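PDB 4F7K: laccase, which probably oxidises phenols and related substrates with molecular oxygen, which is reduced to water, as other laccases do. Local coordinates for residues A8-A13 / P24-N29; V111-Y116 / D138-T143; D212-V217 / G370-T375. One frame throughout, in Å; residues are numbered along the deposited sequence.

Contact 1 (A8-A13 / P24-N29); sequences AQPVNA and PMLGFN
The beta hairpin of strands 4-13 and 23-28 pairs Q9 with G27 and V11 with M25 at the edge of a cupredoxin-type sheet. Four backbone hydrogen bonds hold the two antiparallel strands. Q9 N to G27 O is 2.7 Å and G27 N to Q9 O is 2.8 Å. V11 N to M25 O is 2.8 Å, and M25 N returns the bond to V11 O. Between these rungs P10 faces L26 in a non-hydrogen-bonded pair, so the missing N-H of the proline costs no bond within the hairpin.

V11 turns both methyls over the backbone of the partner strand. Its CG2 lies between its own backbone N and carbonyl carbon (chi1 -58° to CG1) and comes 3.5 Å from G27 N. It also meets M25 CG. On the other face of the sheet A8 CB packs 3.8 Å from F28 CE1. The F28 ring also meets Y101 edge-to-face, and A8 and F28 both touch F49 of strand 44-51. The backbone bonds fix the register. G27 has no side chain, and a CB there would lie too close to V11 CG2, so the valine methyls can rest directly against the strand.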
ATOM      1  N   ALA A   8      14.075  12.113  -4.805  1.00 27.59           N
ATOM      2  CA  ALA A   8      13.176  12.754  -3.841  1.00 27.47           C
ATOM      3  C   ALA A   8      13.448  14.280  -3.905  1.00 27.78           C
ATOM      4  O   ALA A   8      14.590  14.714  -3.708  1.00 29.41           O
ATOM      5  CB  ALA A   8      13.388  12.173  -2.421  1.00 26.92           C
ATOM      6  N   GLN A   9      12.446  15.073  -4.286  1.00 26.63           N
ATOM      7  CA  GLN A   9      12.647  16.526  -4.468  1.00 27.57           C
ATOM      8  C   GLN A   9      11.381  17.363  -4.259  1.00 26.15           C
ATOM      9  O   GLN A   9      10.285  16.826  -4.261  1.00 24.82           O
ATOM     10  CB  GLN A   9      13.205  16.830  -5.875  1.00 28.01           C
ATOM     11  CG  GLN A   9      12.319  16.173  -6.971  1.00 31.78           C
ATOM     12  CD  GLN A   9      12.913  16.224  -8.326  1.00 34.00           C
ATOM     13  OE1 GLN A   9      14.035  16.739  -8.528  1.00 39.79           O
ATOM     14  NE2 GLN A   9      12.181  15.715  -9.281  1.00 29.44           N
ATOM     15  N   PRO A  10      11.535  18.710  -4.127  1.00 26.83           N
ATOM     16  CA  PRO A  10      10.314  19.532  -4.122  1.00 26.60           C
ATOM     17  C   PRO A  10       9.597  19.425  -5.467  1.00 26.23           C
ATOM     18  O   PRO A  10      10.229  19.408  -6.510  1.00 27.70           O
ATOM     19  CB  PRO A  10      10.821  20.963  -3.917  1.00 27.54           C
ATOM     20  CG  PRO A  10      12.239  20.768  -3.256  1.00 29.19           C
ATOM     21  CD  PRO A  10      12.766  19.489  -3.915  1.00 27.03           C
ATOM     22  N   VAL A  11       8.280  19.399  -5.445  1.00 24.97           N
ATOM     23  CA  VAL A  11       7.508  19.250  -6.656  1.00 25.00           C
ATOM     24  C   VAL A  11       6.202  19.976  -6.405  1.00 26.56           C
ATOM     25  O   VAL A  11       5.974  20.478  -5.296  1.00 25.95           O
ATOM     26  CB  VAL A  11       7.171  17.751  -6.857  1.00 24.39           C
ATOM     27  CG1 VAL A  11       8.495  16.905  -6.918  1.00 21.78           C
ATOM     28  CG2 VAL A  11       6.200  17.275  -5.702  1.00 20.11           C
ATOM     29  N   ASN A  12       5.345  20.000  -7.422  1.00 28.76           N
ATOM     30  CA  ASN A  12       3.975  20.506  -7.280  1.00 31.68           C
ATOM     31  C   ASN A  12       3.001  19.428  -7.725  1.00 31.94           C
ATOM     32  O   ASN A  12       3.296  18.605  -8.624  1.00 32.05           O
ATOM     33  CB  ASN A  12       3.742  21.743  -8.123  1.00 33.03           C
ATOM     34  CG  ASN A  12       4.635  22.897  -7.736  1.00 37.03           C
ATOM     35  OD1 ASN A  12       4.285  23.747  -6.874  1.00 41.16           O
ATOM     36  ND2 ASN A  12       5.769  22.978  -8.394  1.00 34.55           N
ATOM     37  N   ALA A  13       1.824  19.421  -7.116  1.00 32.25           N
ATOM     38  CA  ALA A  13       0.820  18.458  -7.540  1.00 32.41           C
ATOM     39  C   ALA A  13      -0.507  19.135  -7.650  1.00 32.92           C
ATOM     40  O   ALA A  13      -0.852  19.945  -6.794  1.00 32.33           O
ATOM     41  CB  ALA A  13       0.732  17.328  -6.531  1.00 30.72           C
ATOM     42  N   PRO A  24       2.315  22.699  -3.346  1.00 32.36           N
ATOM     43  CA  PRO A  24       3.747  22.430  -3.221  1.00 32.15           C
ATOM     44  C   PRO A  24       3.993  21.335  -2.221  1.00 31.73           C
ATOM     45  O   PRO A  24       3.324  21.300  -1.194  1.00 31.23           O
ATOM     46  CB  PRO A  24       4.332  23.778  -2.732  1.00 34.32           C
ATOM     47  CG  PRO A  24       3.138  24.558  -2.189  1.00 32.91           C
ATOM     48  CD  PRO A  24       1.950  24.073  -2.933  1.00 33.37           C
ATOM     49  N   MET A  25       4.852  20.372  -2.572  1.00 31.25           N
ATOM     50  CA  MET A  25       5.202  19.330  -1.628  1.00 31.09           C
ATOM     51  C   MET A  25       6.490  18.618  -2.012  1.00 29.75           C
ATOM     52  O   MET A  25       7.191  19.077  -2.912  1.00 29.47           O
ATOM     53  CB  MET A  25       4.053  18.331  -1.464  1.00 32.35           C
ATOM     54  CG  MET A  25       3.460  17.756  -2.725  1.00 33.00           C
ATOM     55  SD  MET A  25       1.718  17.368  -2.278  1.00 43.54           S
ATOM     56  CE  MET A  25       1.888  16.142  -1.001  1.00 36.64           C
ATOM     57  N   LEU A  26       6.787  17.505  -1.338  1.00 28.10           N
ATOM     58  CA  LEU A  26       7.923  16.637  -1.749  1.00 28.12           C
ATOM     59  C   LEU A  26       7.407  15.509  -2.582  1.00 26.77           C
ATOM     60  O   LEU A  26       6.362  14.972  -2.293  1.00 27.93           O
ATOM     61  CB  LEU A  26       8.771  16.144  -0.542  1.00 26.97           C
ATOM     62  CG  LEU A  26       9.277  17.215   0.446  1.00 31.46           C
ATOM     63  CD1 LEU A  26       9.991  16.554   1.625  1.00 34.42           C
ATOM     64  CD2 LEU A  26      10.190  18.308  -0.202  1.00 30.85           C
ATOM     65  N   GLY A  27       8.119  15.154  -3.645  1.00 26.95           N
ATOM     66  CA  GLY A  27       7.755  13.999  -4.439  1.00 25.04           C
ATOM     67  C   GLY A  27       8.975  13.395  -5.092  1.00 26.36           C
ATOM     68  O   GLY A  27      10.121  13.674  -4.696  1.00 27.01           O
ATOM     69  N   PHE A  28       8.743  12.620  -6.146  1.00 26.20           N
ATOM     70  CA  PHE A  28       9.801  11.894  -6.805  1.00 26.40           C
ATOM     71  C   PHE A  28       9.716  12.229  -8.263  1.00 27.03           C
ATOM     72  O   PHE A  28       8.643  12.112  -8.855  1.00 27.44           O
ATOM     73  CB  PHE A  28       9.585  10.358  -6.681  1.00 25.40           C
ATOM     74  CG  PHE A  28       9.926   9.790  -5.343  1.00 25.72           C
ATOM     75  CD1 PHE A  28      11.244   9.677  -4.929  1.00 25.79           C
ATOM     76  CD2 PHE A  28       8.923   9.370  -4.493  1.00 25.46           C
ATOM     77  CE1 PHE A  28      11.539   9.121  -3.651  1.00 27.87           C
ATOM     78  CE2 PHE A  28       9.204   8.841  -3.249  1.00 25.62           C
ATOM     79  CZ  PHE A  28      10.505   8.693  -2.840  1.00 25.71           C
ATOM     80  N   ASN A  29      10.840  12.590  -8.849  1.00 27.52           N
ATOM     81  CA  ASN A  29      10.934  12.775 -10.299  1.00 29.90           C
ATOM     82  C   ASN A  29       9.930  13.782 -10.897  1.00 30.10           C
ATOM     83  O   ASN A  29       9.314  13.519 -11.960  1.00 30.60           O
ATOM     84  CB  ASN A  29      10.838  11.410 -11.020  1.00 29.92           C
ATOM     85  CG  ASN A  29      12.111  10.582 -10.892  1.00 31.76           C
ATOM     86  OD1 ASN A  29      13.032  10.931 -10.171  1.00 32.30           O
ATOM     87  ND2 ASN A  29      12.172   9.488 -11.612  1.00 33.45           N
TER

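Contact 2 (V111-Y116 / D138-T143); sequences VAKGLY and DDWRIT
K113 NZ is gripped by three groups of segment 138-143: the backbone O of D139, the carboxylate of D138 and the indole of W140. The bond from K113 NZ to D139 O is modelled as very short, so its exact length is doubtful. The carboxylate is more distant. K113 NZ and D138 OD1 are 3.3 Å apart, which makes a salt bridge whose hydrogen bond is weak. The two side chains meet tip to tip.

W140 supplies the third group. K113 NZ stands over a face of the indole, 4.4 Å from the centroid of the five-membered ring and 21° off its normal. This is a cation-pi contact. The lysine chain also packs on the ring. K113 CG is anti to the backbone N (chi1 172°), and bends at chi2 and chi3 then carry the chain to the indole, with K113 CE 3.5 Å from W140 CD1. D138 CB lies 3.5 Å above the W140 ring plane, offset toward the rim.

Y116 approaches the same carboxylate from its own strand. Y116 OH is 3.6 Å from D138 OD2, and the two side chains point tip to tip. The planes of the Y116 ring and the D138 carboxylate are 84° apart. R106 makes a long, weak ion pair with D138 OD2. The two positive charges would probably favour the ionised form of D138. W140 packs against F167, R169 and L171 of the neighbouring strand 167-173.

The lysine comes from the loop between strands 97-103 and 116-122, and its partners end strand 131-140. These elements probably belong to the first and second cupredoxin-type domains. The arrangement is consistent with a mixed polar and aromatic interface between them, in which one lysine joins a loop to a strand end.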
ATOM      1  N   VAL A 111       6.066  16.475   6.141  1.00 36.28           N
ATOM      2  CA  VAL A 111       6.773  16.871   4.900  1.00 35.99           C
ATOM      3  C   VAL A 111       6.888  15.753   3.875  1.00 34.17           C
ATOM      4  O   VAL A 111       6.942  16.025   2.670  1.00 33.21           O
ATOM      5  CB  VAL A 111       8.256  17.362   5.104  1.00 37.69           C
ATOM      6  CG1 VAL A 111       8.318  18.838   5.320  1.00 39.60           C
ATOM      7  CG2 VAL A 111       9.034  16.529   6.179  1.00 37.82           C
ATOM      8  N   ALA A 112       6.943  14.508   4.348  1.00 32.31           N
ATOM      9  CA  ALA A 112       7.081  13.349   3.457  1.00 30.77           C
ATOM     10  C   ALA A 112       5.741  12.929   2.811  1.00 30.20           C
ATOM     11  O   ALA A 112       5.640  11.868   2.137  1.00 27.40           O
ATOM     12  CB  ALA A 112       7.709  12.189   4.229  1.00 30.80           C
ATOM     13  N   LYS A 113       4.701  13.738   3.014  1.00 29.38           N
ATOM     14  CA  LYS A 113       3.367  13.341   2.525  1.00 30.30           C
ATOM     15  C   LYS A 113       3.379  12.836   1.053  1.00 28.14           C
ATOM     16  O   LYS A 113       2.780  11.801   0.724  1.00 27.58           O
ATOM     17  CB  LYS A 113       2.413  14.526   2.670  1.00 31.94           C
ATOM     18  CG  LYS A 113       1.067  14.322   2.039  1.00 34.16           C
ATOM     19  CD  LYS A 113       0.181  13.458   2.872  1.00 36.74           C
ATOM     20  CE  LYS A 113      -1.252  14.044   2.784  1.00 41.44           C
ATOM     21  NZ  LYS A 113      -2.332  13.098   3.223  1.00 42.94           N
ATOM     22  N   GLY A 114       4.087  13.547   0.184  1.00 27.19           N
ATOM     23  CA  GLY A 114       4.070  13.238  -1.246  1.00 25.40           C
ATOM     24  C   GLY A 114       5.061  12.190  -1.706  1.00 24.89           C
ATOM     25  O   GLY A 114       5.121  11.856  -2.903  1.00 23.87           O
ATOM     26  N   LEU A 115       5.854  11.682  -0.766  1.00 23.98           N
ATOM     27  CA  LEU A 115       7.026  10.854  -1.100  1.00 24.19           C
ATOM     28  C   LEU A 115       6.591   9.395  -1.147  1.00 23.16           C
ATOM     29  O   LEU A 115       6.881   8.628  -0.262  1.00 23.00           O
ATOM     30  CB  LEU A 115       8.160  11.032  -0.073  1.00 24.07           C
ATOM     31  CG  LEU A 115       8.969  12.343  -0.119  1.00 26.88           C
ATOM     32  CD1 LEU A 115       9.963  12.437   1.004  1.00 26.84           C
ATOM     33  CD2 LEU A 115       9.690  12.478  -1.457  1.00 28.79           C
ATOM     34  N   TYR A 116       5.844   9.042  -2.181  1.00 23.01           N
ATOM     35  CA  TYR A 116       5.445   7.684  -2.379  1.00 21.90           C
ATOM     36  C   TYR A 116       5.100   7.502  -3.854  1.00 22.83           C
ATOM     37  O   TYR A 116       4.977   8.501  -4.613  1.00 20.56           O
ATOM     38  CB  TYR A 116       4.209   7.357  -1.552  1.00 21.56           C
ATOM     39  CG  TYR A 116       2.976   8.078  -2.044  1.00 24.87           C
ATOM     40  CD1 TYR A 116       2.085   7.474  -2.928  1.00 22.05           C
ATOM     41  CD2 TYR A 116       2.719   9.393  -1.630  1.00 25.38           C
ATOM     42  CE1 TYR A 116       0.939   8.149  -3.344  1.00 22.18           C
ATOM     43  CE2 TYR A 116       1.617  10.086  -2.065  1.00 23.83           C
ATOM     44  CZ  TYR A 116       0.716   9.452  -2.881  1.00 26.00           C
ATOM     45  OH  TYR A 116      -0.388  10.153  -3.261  1.00 25.61           O
ATOM     46  N   ASP A 138      -5.930   8.860  -1.080  1.00 28.34           N
ATOM     47  CA  ASP A 138      -5.231   9.604  -0.020  1.00 29.92           C
ATOM     48  C   ASP A 138      -6.210  10.678   0.458  1.00 31.29           C
ATOM     49  O   ASP A 138      -7.182  11.008  -0.222  1.00 31.45           O
ATOM     50  CB  ASP A 138      -3.951  10.221  -0.620  1.00 29.21           C
ATOM     51  CG  ASP A 138      -2.852  10.520   0.409  1.00 32.59           C
ATOM     52  OD1 ASP A 138      -3.090  10.333   1.642  1.00 33.36           O
ATOM     53  OD2 ASP A 138      -1.734  10.954  -0.069  1.00 32.63           O
ATOM     54  N   ASP A 139      -6.008  11.212   1.647  1.00 33.03           N
ATOM     55  CA  ASP A 139      -6.755  12.427   1.958  1.00 34.19           C
ATOM     56  C   ASP A 139      -5.853  13.574   2.351  1.00 33.89           C
ATOM     57  O   ASP A 139      -4.651  13.389   2.536  1.00 33.26           O
ATOM     58  CB  ASP A 139      -7.857  12.161   2.958  1.00 36.95           C
ATOM     59  CG  ASP A 139      -7.361  12.142   4.326  1.00 38.79           C
ATOM     60  OD1 ASP A 139      -6.275  11.534   4.506  1.00 43.36           O
ATOM     61  OD2 ASP A 139      -8.035  12.754   5.183  1.00 40.64           O
ATOM     62  N   TRP A 140      -6.395  14.782   2.392  1.00 34.40           N
ATOM     63  CA  TRP A 140      -5.517  15.941   2.525  1.00 34.32           C
ATOM     64  C   TRP A 140      -6.231  17.060   3.277  1.00 34.24           C
ATOM     65  O   TRP A 140      -7.432  17.230   3.156  1.00 34.27           O
ATOM     66  CB  TRP A 140      -5.083  16.538   1.171  1.00 35.02           C
ATOM     67  CG  TRP A 140      -4.181  15.755   0.275  1.00 32.57           C
ATOM     68  CD1 TRP A 140      -2.820  15.837   0.165  1.00 33.75           C
ATOM     69  CD2 TRP A 140      -4.611  14.834  -0.720  1.00 32.36           C
ATOM     70  NE1 TRP A 140      -2.369  14.960  -0.822  1.00 34.86           N
ATOM     71  CE2 TRP A 140      -3.465  14.341  -1.371  1.00 31.79           C
ATOM     72  CE3 TRP A 140      -5.868  14.373  -1.114  1.00 32.69           C
ATOM     73  CZ2 TRP A 140      -3.539  13.429  -2.392  1.00 34.80           C
ATOM     74  CZ3 TRP A 140      -5.948  13.480  -2.116  1.00 35.00           C
ATOM     75  CH2 TRP A 140      -4.796  12.988  -2.747  1.00 37.77           C
ATOM     76  N   ARG A 141      -5.462  17.817   4.033  1.00 33.70           N
ATOM     77  CA  ARG A 141      -5.964  19.046   4.633  1.00 36.18           C
ATOM     78  C   ARG A 141      -5.211  20.127   3.903  1.00 35.67           C
ATOM     79  O   ARG A 141      -4.000  20.279   4.066  1.00 34.43           O
ATOM     80  CB  ARG A 141      -5.700  19.046   6.133  1.00 37.10           C
ATOM     81  N   ILE A 142      -5.921  20.815   3.023  1.00 37.11           N
ATOM     82  CA  ILE A 142      -5.310  21.830   2.128  1.00 38.07           C
ATOM     83  C   ILE A 142      -5.929  23.199   2.390  1.00 38.98           C
ATOM     84  O   ILE A 142      -7.148  23.303   2.440  1.00 40.53           O
ATOM     85  CB  ILE A 142      -5.537  21.502   0.618  1.00 38.03           C
ATOM     86  CG1 ILE A 142      -5.273  20.050   0.317  1.00 37.59           C
ATOM     87  CG2 ILE A 142      -4.626  22.317  -0.269  1.00 38.44           C
ATOM     88  CD1 ILE A 142      -5.402  19.686  -1.200  1.00 36.41           C
ATOM     89  N   THR A 143      -5.106  24.239   2.553  1.00 38.87           N
ATOM     90  CA  THR A 143      -5.622  25.600   2.802  1.00 40.04           C
ATOM     91  C   THR A 143      -6.248  26.170   1.536  1.00 41.62           C
ATOM     92  O   THR A 143      -6.217  25.542   0.454  1.00 41.27           O
ATOM     93  CB  THR A 143      -4.532  26.586   3.262  1.00 39.91           C
ATOM     94  OG1 THR A 143      -3.577  26.779   2.200  1.00 39.84           O
ATOM     95  CG2 THR A 143      -3.826  26.099   4.536  1.00 38.20           C
TER

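Contact 3 (D212-V217 / G370-T375); sequences DGMPIV and GALRDT
D212 and R373 form the charged part of the contact. R373 NH1 donates to D212 OD1 at 2.9 Å, a salt bridge with an N-H...O angle of 146°. D212 OD1 lies at the edge of the guanidinium, 4° out of its plane. The arginine in turn meets this oxygen from above the carboxylate, 54° out of that plane. The two side chains cross at about a right angle. D212 OD1 also accepts a hydrogen bond from R232 N. An alanine at R373 would probably leave D212 OD1 without its charged mate across the contact.

Backbone hydrogen bonds hold the other carboxylate oxygen. D374 N reaches D212 OD2 at 3.0 Å, and T375 N makes a weak bond to the same atom at 3.4 Å. OD2 is placed with some doubt, so these two lengths are approximate. T375 OG1 donates to D374 OD1 at 2.8 Å, while D374 OD2 has a salt bridge to R232.

The contact joins edge strands of two sheets: 214-220, probably of the second cupredoxin-type domain, and 369-373, probably of the third. D212 sits in the turn between strands 204-211 and 214-220. At G213 the backbone angles would press a CB against the carbonyl O of D212. H359 NE2 hydrogen-bonds D212 O, and H354 ND1 hydrogen-bonds D374 O.

Apolar packing continues the seam. M214 CG rests 4.0 Å from L372 CD2, and the two side chains cross obliquely. M214 also touches N281 and H359.

A water hydrogen-bonds M214 O at 2.7 Å and L372 O at 2.8 Å and so bridges the two backbones.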
ATOM      1  N   ASP A 212      -2.979  -7.049  -0.782  1.00 35.15           N
ATOM      2  CA  ASP A 212      -1.583  -6.787  -0.431  1.00 34.85           C
ATOM      3  C   ASP A 212      -0.581  -7.512  -1.355  1.00 35.90           C
ATOM      4  O   ASP A 212       0.437  -8.054  -0.915  1.00 36.60           O
ATOM      5  CB  ASP A 212      -1.333  -7.101   1.036  1.00 35.83           C
ATOM      6  CG  ASP A 212      -2.123  -6.176   1.980  1.00 36.11           C
ATOM      7  OD1 ASP A 212      -2.822  -5.265   1.496  1.00 35.62           O
ATOM      8  OD2 ASP A 212      -2.034  -6.361   3.208  1.00 34.23           O
ATOM      9  N   GLY A 213      -0.875  -7.515  -2.643  1.00 35.53           N
ATOM     10  CA  GLY A 213       0.031  -8.144  -3.602  1.00 38.37           C
ATOM     11  C   GLY A 213      -0.080  -9.655  -3.647  1.00 42.17           C
ATOM     12  O   GLY A 213       0.615 -10.285  -4.426  1.00 44.27           O
ATOM     13  N   MET A 214      -0.965 -10.236  -2.840  1.00 43.72           N
ATOM     14  CA  MET A 214      -1.104 -11.708  -2.754  1.00 48.90           C
ATOM     15  C   MET A 214      -2.449 -12.205  -3.248  1.00 49.90           C
ATOM     16  O   MET A 214      -3.471 -11.932  -2.617  1.00 49.69           O
ATOM     17  CB  MET A 214      -0.862 -12.236  -1.333  1.00 49.96           C
ATOM     18  CG  MET A 214       0.531 -11.996  -0.827  1.00 51.97           C
ATOM     19  SD  MET A 214       1.747 -12.985  -1.703  1.00 61.04           S
ATOM     20  CE  MET A 214       3.215 -12.018  -1.365  1.00 57.08           C
ATOM     21  N   PRO A 215      -2.444 -12.932  -4.378  1.00 52.02           N
ATOM     22  CA  PRO A 215      -3.627 -13.547  -4.989  1.00 54.14           C
ATOM     23  C   PRO A 215      -4.398 -14.437  -4.012  1.00 56.70           C
ATOM     24  O   PRO A 215      -3.788 -15.156  -3.223  1.00 57.80           O
ATOM     25  CB  PRO A 215      -3.035 -14.411  -6.108  1.00 56.64           C
ATOM     26  CG  PRO A 215      -1.740 -13.772  -6.420  1.00 55.13           C
ATOM     27  CD  PRO A 215      -1.215 -13.285  -5.102  1.00 52.79           C
ATOM     28  N   ILE A 216      -5.725 -14.348  -4.057  1.00 57.40           N
ATOM     29  CA  ILE A 216      -6.584 -15.177  -3.240  1.00 60.39           C
ATOM     30  C   ILE A 216      -7.116 -16.314  -4.104  1.00 64.71           C
ATOM     31  O   ILE A 216      -7.356 -16.135  -5.308  1.00 64.38           O
ATOM     32  CB  ILE A 216      -7.743 -14.394  -2.586  1.00 58.75           C
ATOM     33  CG1 ILE A 216      -8.739 -13.864  -3.624  1.00 57.96           C
ATOM     34  CG2 ILE A 216      -7.206 -13.255  -1.692  1.00 56.25           C
ATOM     35  CD1 ILE A 216      -9.821 -12.943  -3.005  1.00 55.86           C
ATOM     36  N   VAL A 217      -7.291 -17.475  -3.478  1.00 68.76           N
ATOM     37  CA  VAL A 217      -7.736 -18.680  -4.174  1.00 73.50           C
ATOM     38  C   VAL A 217      -9.082 -18.487  -4.877  1.00 74.06           C
ATOM     39  O   VAL A 217      -9.198 -18.749  -6.082  1.00 74.52           O
ATOM     40  CB  VAL A 217      -7.692 -19.931  -3.261  1.00 77.37           C
ATOM     41  CG1 VAL A 217      -8.408 -21.129  -3.912  1.00 81.21           C
ATOM     42  CG2 VAL A 217      -6.238 -20.295  -2.954  1.00 78.59           C
ATOM     43  N   GLY A 370      -7.096 -16.516   7.842  1.00 63.48           N
ATOM     44  CA  GLY A 370      -7.892 -15.700   6.931  1.00 61.15           C
ATOM     45  C   GLY A 370      -6.986 -15.031   5.903  1.00 58.67           C
ATOM     46  O   GLY A 370      -6.162 -15.703   5.251  1.00 59.62           O
ATOM     47  N   ALA A 371      -7.130 -13.716   5.767  1.00 54.39           N
ATOM     48  CA  ALA A 371      -6.354 -12.933   4.797  1.00 51.97           C
ATOM     49  C   ALA A 371      -4.868 -12.995   5.083  1.00 50.31           C
ATOM     50  O   ALA A 371      -4.430 -12.937   6.233  1.00 49.55           O
ATOM     51  CB  ALA A 371      -6.826 -11.454   4.772  1.00 49.59           C
ATOM     52  N   LEU A 372      -4.113 -13.168   4.013  1.00 49.96           N
ATOM     53  CA  LEU A 372      -2.682 -13.089   4.038  1.00 48.87           C
ATOM     54  C   LEU A 372      -2.381 -11.680   3.567  1.00 46.08           C
ATOM     55  O   LEU A 372      -2.799 -11.267   2.479  1.00 45.20           O
ATOM     56  CB  LEU A 372      -2.071 -14.140   3.109  1.00 50.91           C
ATOM     57  CG  LEU A 372      -0.560 -14.063   2.913  1.00 51.02           C
ATOM     58  CD1 LEU A 372       0.179 -14.490   4.150  1.00 52.63           C
ATOM     59  CD2 LEU A 372      -0.134 -14.954   1.760  1.00 56.08           C
ATOM     60  N   ARG A 373      -1.677 -10.942   4.416  1.00 44.62           N
ATOM     61  CA  ARG A 373      -1.525  -9.499   4.307  1.00 42.57           C
ATOM     62  C   ARG A 373      -0.069  -9.149   4.570  1.00 41.71           C
ATOM     63  O   ARG A 373       0.676  -9.984   5.056  1.00 43.37           O
ATOM     64  CB  ARG A 373      -2.365  -8.825   5.415  1.00 41.84           C
ATOM     65  CG  ARG A 373      -3.887  -8.761   5.196  1.00 43.40           C
ATOM     66  CD  ARG A 373      -4.203  -7.455   4.411  1.00 45.42           C
ATOM     67  NE  ARG A 373      -5.628  -7.254   4.277  1.00 46.68           N
ATOM     68  CZ  ARG A 373      -6.220  -6.457   3.403  1.00 45.38           C
ATOM     69  NH1 ARG A 373      -5.523  -5.723   2.518  1.00 39.46           N
ATOM     70  NH2 ARG A 373      -7.551  -6.411   3.431  1.00 47.50           N
ATOM     71  N   ASP A 374       0.337  -7.912   4.282  1.00 39.28           N
ATOM     72  CA  ASP A 374       1.597  -7.439   4.819  1.00 39.00           C
ATOM     73  C   ASP A 374       1.350  -6.255   5.783  1.00 37.54           C
ATOM     74  O   ASP A 374       2.277  -5.806   6.470  1.00 37.69           O
ATOM     75  CB  ASP A 374       2.642  -7.140   3.706  1.00 38.49           C
ATOM     76  CG  ASP A 374       2.177  -6.089   2.700  1.00 39.94           C
ATOM     77  OD1 ASP A 374       1.616  -5.040   3.136  1.00 35.98           O
ATOM     78  OD2 ASP A 374       2.386  -6.306   1.460  1.00 41.73           O
ATOM     79  N   THR A 375       0.092  -5.812   5.862  1.00 35.42           N
ATOM     80  CA  THR A 375      -0.301  -4.680   6.679  1.00 34.74           C
ATOM     81  C   THR A 375      -1.669  -4.991   7.231  1.00 34.80           C
ATOM     82  O   THR A 375      -2.571  -5.361   6.474  1.00 34.65           O
ATOM     83  CB  THR A 375      -0.458  -3.394   5.802  1.00 33.19           C
ATOM     84  OG1 THR A 375       0.723  -3.181   5.027  1.00 36.24           O
ATOM     85  CG2 THR A 375      -0.751  -2.149   6.630  1.00 31.48           C
TER
HETATM   86  O   HOH W   1      -3.910 -12.054   0.021  1.00  8.26           O

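In the fold
The contacts come one after another along the chain without overlap. Contact 1 probably lies within the first cupredoxin-type domain. Contact 2 probably joins the first domain to the second, and contact 3 the second to the third. Contacts 1 and 2 are neighbours, with centres about 11 Å apart. L26 and F28 of the hairpin pack on V111, L115 and Y116. Contact 3 is on the opposite side of the chain's centre, about 31 Å from contact 1 and about 27 Å from contact 2 between centres. Contacts 2 and 3 share the six-stranded sheet that holds strands 131-140 and 214-220. This sheet therefore appears to meet both other domains, as expected for a three-domain laccase.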